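Local coordinates for protein aryl acylamidase (bacterium CSBL00001, PDB 4YJ6) that probably hydrolyses the amide bond of aryl acylamides, as an enzyme of the amidase signature family, at residues 139-144 with 192-197; 152-157 with 448-453; 403-406 with 412-415. One frame throughout, in Å; residues are numbered along the deposited sequence.

Contact 1: 139-144 with 192-197; sequences RGTTDN and AAWTNT
Trp194 meets the 139-144 loop with one corner of its six-membered ring. CZ3 lies 4.2 Å from CG2 of Thr141, and the same carbon is 4.3 Å from the carbonyl O of Gly140, so a methyl group and a backbone oxygen share one ring atom, both approaching at a slant. These are loose van der Waals contacts, and the two backbones stay well apart, with Thr141 CA 10.0 Å from Trp194 CA. The indole bridges that distance. Its CG stands beside the backbone N (chi1 -80°), and chi2 of 2° brings CA into the ring plane next to CD1, which swings the benzo half out to the loop. The pyrrole end is fixed separately, NE1 bonding to the carbonyl O of Cys402.

Thr141 divides its two branches: OG1, tucked between backbone N and carbonyl carbon (chi1 49°), bonds to the carbonyl O of Thr413, while CG2 is left for the tryptophan. One residue further on, Thr142 OG1 bonds to the O of Gly161, the first glycine of the Gly-Gly-Ser-Ser-Gly-Gly run that marks amidase signature enzymes.

The C-terminal end of the helix is finished by a Schellman motif, with Asn196 at positive phi. Its marking bond runs from Thr197 N to Ala192 O at 3.1 Å; Thr195 N, in the last turn, reaches the same oxygen at 3.0 Å from the opposite face of its plane. Thr197 OG1 also donates to Thr195 OG1 over 2.9 Å.

Thr195 and Thr197 pack on helix 165-172, and Ala193 and Asn196 touch strand 443-451. After the turn at Asn196 the chain enters strand 198-201, which belongs to the same mixed sheet as 443-451, with the Trp194 side chain as the helix's link to the 139-144 loop.

Contact 2: 152-157 with 448-453; sequences NPFNLD and AGLIDG
Phe154 reaches across to Leu450 and Gly453 with one side of its ring. CE1 is 4.1 Å from CD2 of Leu450, and CD1 is 4.0 Å from the carbonyl O of Gly453, both partners approaching obliquely. With CG beside its own backbone N (chi1 -82°), the phenyl group leaves the turn in the direction of the strand. Leu450 is extended: chi2 of 176° sends CD1 straight out from CA, so CD2 is the methyl that bends round to the ring, and the two side chains cross nearly at right angles. Ile489 of helix 488-491 and Pro455 each touch both of them, giving the pair a shared apolar setting.

The partner of Phe154 is one end of a beta hairpin. Strands 443-451 and 454-462 are neighbours in the large mixed sheet, and Asp452 with Gly453, both at positive phi, make the two-residue type I' turn between them. A water links this turn to the loop, donating to Phe154 O and to Gly453 O, each 2.7 Å from the water oxygen.

On the other side, the loop is shaped by its asparagines. A type I turn runs from Asn152 to Asn155, closed by Asn155 N to Asn152 O at 2.9 Å, and inside it Asn152 OD1 accepts from Phe154 N, also at 2.9 Å, as an Asx turn that fixes the backbone from which the phenyl ring springs. The amide ND2 of Asn152 turns to the carbonyl O atoms of Trp194 and Asn159. A second Asx turn follows directly, Asp157 N donating to Asn155 OD1 over 3.0 Å.

Contact 3: 403-406 with 412-415; sequences MPVR and CTEG
Val405 and Thr413 touch methyl to methyl, CG2 of the valine 3.8 Å from CG2 of the threonine, the two side chains lying alongside one another and pointing opposite ways. The other valine branch continues the apolar contact, CG1 resting 4.0 Å from CA of Gly415.

Methyl groups also lie against backbone oxygens, in both directions. Val405 CG2, placed between its backbone N and carbonyl carbon (chi1 -58°), comes within 3.4 Å of Glu414 O, and Thr413 CG2 sits 3.6 Å from Arg406 O. Shortening Val405 to an alanine would probably open a gap beside Glu414 O and Gly415 and leave the Thr413 methyl without its apolar partner.

The polar bonds lead elsewhere: Thr413 OG1 is held by Asp143 OD2 and Ala408 N, which turns its methyl to the valine.

Both segments belong to the long connection between strand 394-398 and the small hairpin of strands 418-419 and 422-423. Backbone bonds tie Val405 to Asn159 and Gly415 to Pro426, while Met403, a selenomethionine, and Pro404 rest on Leu454 of strand 454-462.

How the contacts relate
The three contacts form one compact patch: the centre of contact 1 lies about 9 Å from that of contact 3 and about 11 Å from that of contact 2, with about 13 Å between contacts 2 and 3. Along the chain, contacts 1 and 2 interleave, while contact 3 follows contact 1 and is nested inside the loop that contact 2 closes. Asn196 CB packs 3.5 Å from Phe154 CZ, joining the helix end to the 152-157 turn, and Asp157 makes a long, weak ion pair with Arg406. Loops on both sides of the signature glycine-serine run are thus gathered against helix 190-195 and the large mixed sheet, within the single amidase family region.

Contact 1: 139-144 with 192-197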
loop_
_atom_site.group_PDB
_atom_site.type_symbol
_atom_site.label_atom_id
_atom_site.label_comp_id
_atom_site.label_asym_id
_atom_site.label_seq_id
_atom_site.Cartn_x
_atom_site.Cartn_y
_atom_site.Cartn_z
ATOM N N ARG A 139 -1.152 5.154 -11.132
ATOM C CA ARG A 139 -2.618 5.209 -10.994
ATOM C C ARG A 139 -3.046 4.395 -9.781
ATOM O O ARG A 139 -2.306 3.525 -9.306
ATOM C CB ARG A 139 -3.351 4.657 -12.234
ATOM C CG ARG A 139 -2.851 3.260 -12.654
ATOM C CD ARG A 139 -3.454 2.791 -14.004
ATOM N NE ARG A 139 -2.993 3.626 -15.103
ATOM C CZ ARG A 139 -3.663 3.868 -16.227
ATOM N NH1 ARG A 139 -4.872 3.349 -16.428
ATOM N NH2 ARG A 139 -3.110 4.651 -17.150
ATOM N N GLY A 140 -4.256 4.672 -9.299
ATOM C CA GLY A 140 -4.816 4.002 -8.138
ATOM C C GLY A 140 -5.601 2.732 -8.477
ATOM O O GLY A 140 -6.393 2.253 -7.660
ATOM N N THR A 141 -5.370 2.198 -9.674
ATOM C CA THR A 141 -5.900 0.898 -10.072
ATOM C C THR A 141 -4.708 0.015 -10.433
ATOM O O THR A 141 -3.591 0.508 -10.628
ATOM C CB THR A 141 -6.782 1.012 -11.307
ATOM O OG1 THR A 141 -6.067 1.768 -12.292
ATOM C CG2 THR A 141 -8.115 1.733 -10.934
ATOM N N THR A 142 -4.930 -1.284 -10.494
ATOM C CA THR A 142 -3.882 -2.188 -10.952
ATOM C C THR A 142 -4.240 -2.898 -12.250
ATOM O O THR A 142 -5.097 -3.772 -12.270
ATOM C CB THR A 142 -3.544 -3.217 -9.871
ATOM O OG1 THR A 142 -3.050 -2.502 -8.722
ATOM C CG2 THR A 142 -2.438 -4.200 -10.374
ATOM N N ASP A 143 -3.527 -2.512 -13.300
ATOM C CA ASP A 143 -3.716 -3.063 -14.641
ATOM C C ASP A 143 -2.557 -2.605 -15.467
ATOM O O ASP A 143 -1.947 -1.575 -15.186
ATOM C CB ASP A 143 -5.018 -2.496 -15.237
ATOM C CG ASP A 143 -5.512 -3.298 -16.453
ATOM O OD1 ASP A 143 -4.826 -4.267 -16.840
ATOM O OD2 ASP A 143 -6.585 -2.941 -17.011
ATOM N N ASN A 144 -2.221 -3.372 -16.493
ATOM C CA ASN A 144 -1.204 -2.955 -17.423
ATOM C C ASN A 144 -1.351 -3.882 -18.623
ATOM O O ASN A 144 -2.108 -4.839 -18.558
ATOM C CB ASN A 144 0.178 -3.072 -16.791
ATOM C CG ASN A 144 0.409 -4.441 -16.162
ATOM O OD1 ASN A 144 0.324 -5.448 -16.840
ATOM N ND2 ASN A 144 0.721 -4.474 -14.864
ATOM N N ALA A 192 -6.073 -1.420 -0.156
ATOM C CA ALA A 192 -6.608 -1.947 1.098
ATOM C C ALA A 192 -8.094 -1.529 1.248
ATOM O O ALA A 192 -8.956 -2.353 1.579
ATOM C CB ALA A 192 -5.791 -1.412 2.286
ATOM N N ALA A 193 -8.365 -0.240 1.006
ATOM C CA ALA A 193 -9.729 0.315 1.139
ATOM C C ALA A 193 -10.697 -0.461 0.241
ATOM O O ALA A 193 -11.811 -0.799 0.653
ATOM C CB ALA A 193 -9.726 1.798 0.745
ATOM N N TRP A 194 -10.297 -0.713 -1.001
ATOM C CA TRP A 194 -11.210 -1.436 -1.903
ATOM C C TRP A 194 -11.309 -2.945 -1.655
ATOM O O TRP A 194 -12.099 -3.594 -2.320
ATOM C CB TRP A 194 -10.789 -1.213 -3.358
ATOM C CG TRP A 194 -11.239 0.105 -3.946
ATOM C CD1 TRP A 194 -11.928 1.108 -3.306
ATOM C CD2 TRP A 194 -11.033 0.554 -5.293
ATOM N NE1 TRP A 194 -12.156 2.148 -4.183
ATOM C CE2 TRP A 194 -11.635 1.836 -5.404
ATOM C CE3 TRP A 194 -10.428 -0.012 -6.426
ATOM C CZ2 TRP A 194 -11.616 2.572 -6.586
ATOM C CZ3 TRP A 194 -10.410 0.723 -7.614
ATOM C CH2 TRP A 194 -10.996 2.011 -7.673
ATOM N N THR A 195 -10.488 -3.513 -0.767
ATOM C CA THR A 195 -10.478 -4.978 -0.554
ATOM C C THR A 195 -10.693 -5.410 0.894
ATOM O O THR A 195 -10.453 -6.571 1.237
ATOM C CB THR A 195 -9.155 -5.625 -1.053
ATOM O OG1 THR A 195 -8.070 -5.030 -0.345
ATOM C CG2 THR A 195 -8.987 -5.408 -2.535
ATOM N N ASN A 196 -11.172 -4.507 1.748
ATOM C CA ASN A 196 -11.487 -4.885 3.133
ATOM C C ASN A 196 -10.227 -5.348 3.854
ATOM O O ASN A 196 -10.298 -6.219 4.697
ATOM C CB ASN A 196 -12.558 -6.030 3.190
ATOM C CG ASN A 196 -13.224 -6.144 4.533
ATOM O OD1 ASN A 196 -13.855 -5.192 4.989
ATOM N ND2 ASN A 196 -13.127 -7.313 5.165
ATOM N N THR A 197 -9.075 -4.768 3.510
ATOM C CA THR A 197 -7.856 -5.078 4.244
ATOM C C THR A 197 -7.285 -3.840 4.924
ATOM O O THR A 197 -7.725 -2.715 4.679
ATOM C CB THR A 197 -6.828 -5.745 3.337
ATOM O OG1 THR A 197 -6.657 -4.975 2.138
ATOM C CG2 THR A 197 -7.323 -7.175 2.953
#

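Contact 2: 152-157 with 448-453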
loop_
_atom_site.group_PDB
_atom_site.type_symbol
_atom_site.label_atom_id
_atom_site.label_comp_id
_atom_site.label_asym_id
_atom_site.label_seq_id
_atom_site.Cartn_x
_atom_site.Cartn_y
_atom_site.Cartn_z
ATOM N N ASN A 152 -10.704 -7.890 -7.937
ATOM C CA ASN A 152 -11.123 -7.769 -6.563
ATOM C C ASN A 152 -11.733 -9.070 -6.045
ATOM O O ASN A 152 -12.732 -9.528 -6.627
ATOM C CB ASN A 152 -12.181 -6.648 -6.476
ATOM C CG ASN A 152 -12.325 -6.118 -5.089
ATOM O OD1 ASN A 152 -12.496 -6.894 -4.146
ATOM N ND2 ASN A 152 -12.188 -4.792 -4.927
ATOM N N PRO A 153 -11.166 -9.668 -4.963
ATOM C CA PRO A 153 -11.751 -10.911 -4.438
ATOM C C PRO A 153 -13.205 -10.758 -4.024
ATOM O O PRO A 153 -13.891 -11.762 -3.879
ATOM C CB PRO A 153 -10.887 -11.233 -3.199
ATOM C CG PRO A 153 -9.559 -10.532 -3.492
ATOM C CD PRO A 153 -9.968 -9.262 -4.192
ATOM N N PHE A 154 -13.666 -9.531 -3.792
ATOM C CA PHE A 154 -15.083 -9.348 -3.419
ATOM C C PHE A 154 -16.023 -9.404 -4.628
ATOM O O PHE A 154 -17.233 -9.588 -4.470
ATOM C CB PHE A 154 -15.262 -8.037 -2.645
ATOM C CG PHE A 154 -14.921 -8.174 -1.211
ATOM C CD1 PHE A 154 -15.900 -8.335 -0.252
ATOM C CD2 PHE A 154 -13.591 -8.222 -0.829
ATOM C CE1 PHE A 154 -15.568 -8.521 1.066
ATOM C CE2 PHE A 154 -13.241 -8.416 0.470
ATOM C CZ PHE A 154 -14.208 -8.571 1.429
ATOM N N ASN A 155 -15.476 -9.198 -5.816
ATOM C CA ASN A 155 -16.219 -9.315 -7.067
ATOM C C ASN A 155 -15.227 -9.148 -8.208
ATOM O O ASN A 155 -14.727 -8.056 -8.474
ATOM C CB ASN A 155 -17.349 -8.265 -7.146
ATOM C CG ASN A 155 -18.185 -8.415 -8.406
ATOM O OD1 ASN A 155 -17.709 -8.932 -9.413
ATOM N ND2 ASN A 155 -19.435 -7.966 -8.348
ATOM N N LEU A 156 -14.893 -10.250 -8.882
ATOM C CA LEU A 156 -13.830 -10.208 -9.887
ATOM C C LEU A 156 -14.119 -9.315 -11.100
ATOM O O LEU A 156 -13.240 -9.061 -11.883
ATOM C CB LEU A 156 -13.436 -11.639 -10.348
ATOM C CG LEU A 156 -12.505 -12.405 -9.391
ATOM C CD1 LEU A 156 -13.133 -12.548 -8.019
ATOM C CD2 LEU A 156 -12.232 -13.771 -9.980
ATOM N N ASP A 157 -15.345 -8.832 -11.255
ATOM C CA ASP A 157 -15.636 -7.873 -12.329
ATOM C C ASP A 157 -15.024 -6.513 -12.013
ATOM O O ASP A 157 -14.936 -5.661 -12.886
ATOM C CB ASP A 157 -17.160 -7.701 -12.505
ATOM C CG ASP A 157 -17.839 -8.940 -13.108
ATOM O OD1 ASP A 157 -17.153 -9.735 -13.779
ATOM O OD2 ASP A 157 -19.068 -9.088 -12.909
ATOM N N ALA A 448 -14.184 -0.101 6.705
ATOM C CA ALA A 448 -15.287 0.566 7.396
ATOM C C ALA A 448 -16.615 -0.120 7.136
ATOM O O ALA A 448 -17.623 0.316 7.678
ATOM C CB ALA A 448 -15.369 2.029 6.943
ATOM N N GLY A 449 -16.621 -1.142 6.281
ATOM C CA GLY A 449 -17.870 -1.810 5.916
ATOM C C GLY A 449 -18.023 -2.038 4.427
ATOM O O GLY A 449 -17.086 -1.855 3.654
ATOM N N LEU A 450 -19.219 -2.468 4.002
ATOM C CA LEU A 450 -19.492 -2.677 2.585
ATOM C C LEU A 450 -20.622 -1.760 2.106
ATOM O O LEU A 450 -21.536 -1.431 2.872
ATOM C CB LEU A 450 -19.948 -4.114 2.317
ATOM C CG LEU A 450 -19.066 -5.240 2.813
ATOM C CD1 LEU A 450 -19.776 -6.570 2.522
ATOM C CD2 LEU A 450 -17.665 -5.164 2.140
ATOM N N ILE A 451 -20.517 -1.345 0.852
ATOM C CA ILE A 451 -21.561 -0.589 0.171
ATOM C C ILE A 451 -21.877 -1.382 -1.070
ATOM O O ILE A 451 -21.015 -1.602 -1.930
ATOM C CB ILE A 451 -21.088 0.848 -0.159
ATOM C CG1 ILE A 451 -20.841 1.594 1.167
ATOM C CG2 ILE A 451 -22.129 1.601 -1.041
ATOM C CD1 ILE A 451 -20.097 2.927 1.043
ATOM N N ASP A 452 -23.118 -1.864 -1.147
ATOM C CA ASP A 452 -23.524 -2.708 -2.276
ATOM C C ASP A 452 -22.521 -3.849 -2.523
ATOM O O ASP A 452 -22.168 -4.142 -3.661
ATOM C CB ASP A 452 -23.667 -1.856 -3.531
ATOM C CG ASP A 452 -24.515 -2.536 -4.620
ATOM O OD1 ASP A 452 -25.259 -3.490 -4.291
ATOM O OD2 ASP A 452 -24.437 -2.109 -5.801
ATOM N N GLY A 453 -22.074 -4.477 -1.445
ATOM C CA GLY A 453 -21.264 -5.678 -1.528
ATOM C C GLY A 453 -19.765 -5.424 -1.711
ATOM O O GLY A 453 -18.988 -6.371 -1.746
HETATM O O HOH W 1 -19.377 -8.517 -3.292
#

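Contact 3: 403-406 with 412-415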
loop_
_atom_site.group_PDB
_atom_site.type_symbol
_atom_site.label_atom_id
_atom_site.label_comp_id
_atom_site.label_asym_id
_atom_site.label_seq_id
_atom_site.Cartn_x
_atom_site.Cartn_y
_atom_site.Cartn_z
HETATM N N MSE A 403 -16.040 4.164 -4.950
HETATM C CA MSE A 403 -16.006 2.712 -4.857
HETATM C C MSE A 403 -15.201 2.082 -5.985
HETATM O O MSE A 403 -14.841 2.745 -6.959
HETATM C CB MSE A 403 -17.453 2.180 -4.923
HETATM C CG MSE A 403 -18.368 2.755 -3.857
HETATM SE SE MSE A 403 -17.764 2.347 -2.051
HETATM C CE MSE A 403 -17.841 0.395 -2.072
ATOM N N PRO A 404 -14.904 0.782 -5.855
ATOM C CA PRO A 404 -14.159 0.104 -6.912
ATOM C C PRO A 404 -14.796 0.266 -8.291
ATOM O O PRO A 404 -16.040 0.350 -8.404
ATOM C CB PRO A 404 -14.201 -1.370 -6.472
ATOM C CG PRO A 404 -14.224 -1.322 -4.998
ATOM C CD PRO A 404 -15.127 -0.099 -4.690
ATOM N N VAL A 405 -13.940 0.337 -9.304
ATOM C CA VAL A 405 -14.343 0.420 -10.694
ATOM C C VAL A 405 -14.255 -0.944 -11.371
ATOM O O VAL A 405 -13.507 -1.841 -10.951
ATOM C CB VAL A 405 -13.501 1.444 -11.477
ATOM C CG1 VAL A 405 -13.608 2.827 -10.821
ATOM C CG2 VAL A 405 -12.013 0.990 -11.581
ATOM N N ARG A 406 -15.041 -1.108 -12.428
ATOM C CA ARG A 406 -14.954 -2.312 -13.255
ATOM C C ARG A 406 -13.630 -2.401 -13.986
ATOM O O ARG A 406 -13.077 -1.395 -14.431
ATOM C CB ARG A 406 -16.125 -2.340 -14.253
ATOM C CG ARG A 406 -17.475 -2.268 -13.549
ATOM C CD ARG A 406 -18.690 -2.531 -14.468
ATOM N NE ARG A 406 -19.065 -3.941 -14.400
ATOM C CZ ARG A 406 -19.987 -4.452 -13.590
ATOM N NH1 ARG A 406 -20.701 -3.681 -12.784
ATOM N NH2 ARG A 406 -20.198 -5.755 -13.610
ATOM N N CYS A 412 -5.721 -0.823 -19.413
ATOM C CA CYS A 412 -5.623 0.547 -18.877
ATOM C C CYS A 412 -6.791 0.951 -17.945
ATOM O O CYS A 412 -7.246 2.105 -17.992
ATOM C CB CYS A 412 -5.517 1.568 -20.022
ATOM S SG CYS A 412 -3.869 1.651 -20.824
ATOM N N THR A 413 -7.252 0.024 -17.105
ATOM C CA THR A 413 -8.286 0.320 -16.112
ATOM C C THR A 413 -7.852 1.571 -15.360
ATOM O O THR A 413 -6.694 1.691 -14.966
ATOM C CB THR A 413 -8.465 -0.823 -15.070
ATOM O OG1 THR A 413 -8.807 -2.048 -15.742
ATOM C CG2 THR A 413 -9.565 -0.501 -14.043
ATOM N N GLU A 414 -8.777 2.497 -15.184
ATOM C CA GLU A 414 -8.519 3.695 -14.407
ATOM C C GLU A 414 -9.752 4.015 -13.563
ATOM O O GLU A 414 -10.804 3.379 -13.685
ATOM C CB GLU A 414 -8.157 4.861 -15.337
ATOM C CG GLU A 414 -9.294 5.202 -16.305
ATOM C CD GLU A 414 -8.974 6.391 -17.196
ATOM O OE1 GLU A 414 -7.788 6.722 -17.354
ATOM O OE2 GLU A 414 -9.926 7.000 -17.737
ATOM N N GLY A 415 -9.622 5.007 -12.689
ATOM C CA GLY A 415 -10.744 5.430 -11.872
ATOM C C GLY A 415 -11.712 6.281 -12.685
ATOM O O GLY A 415 -11.498 6.515 -13.869
#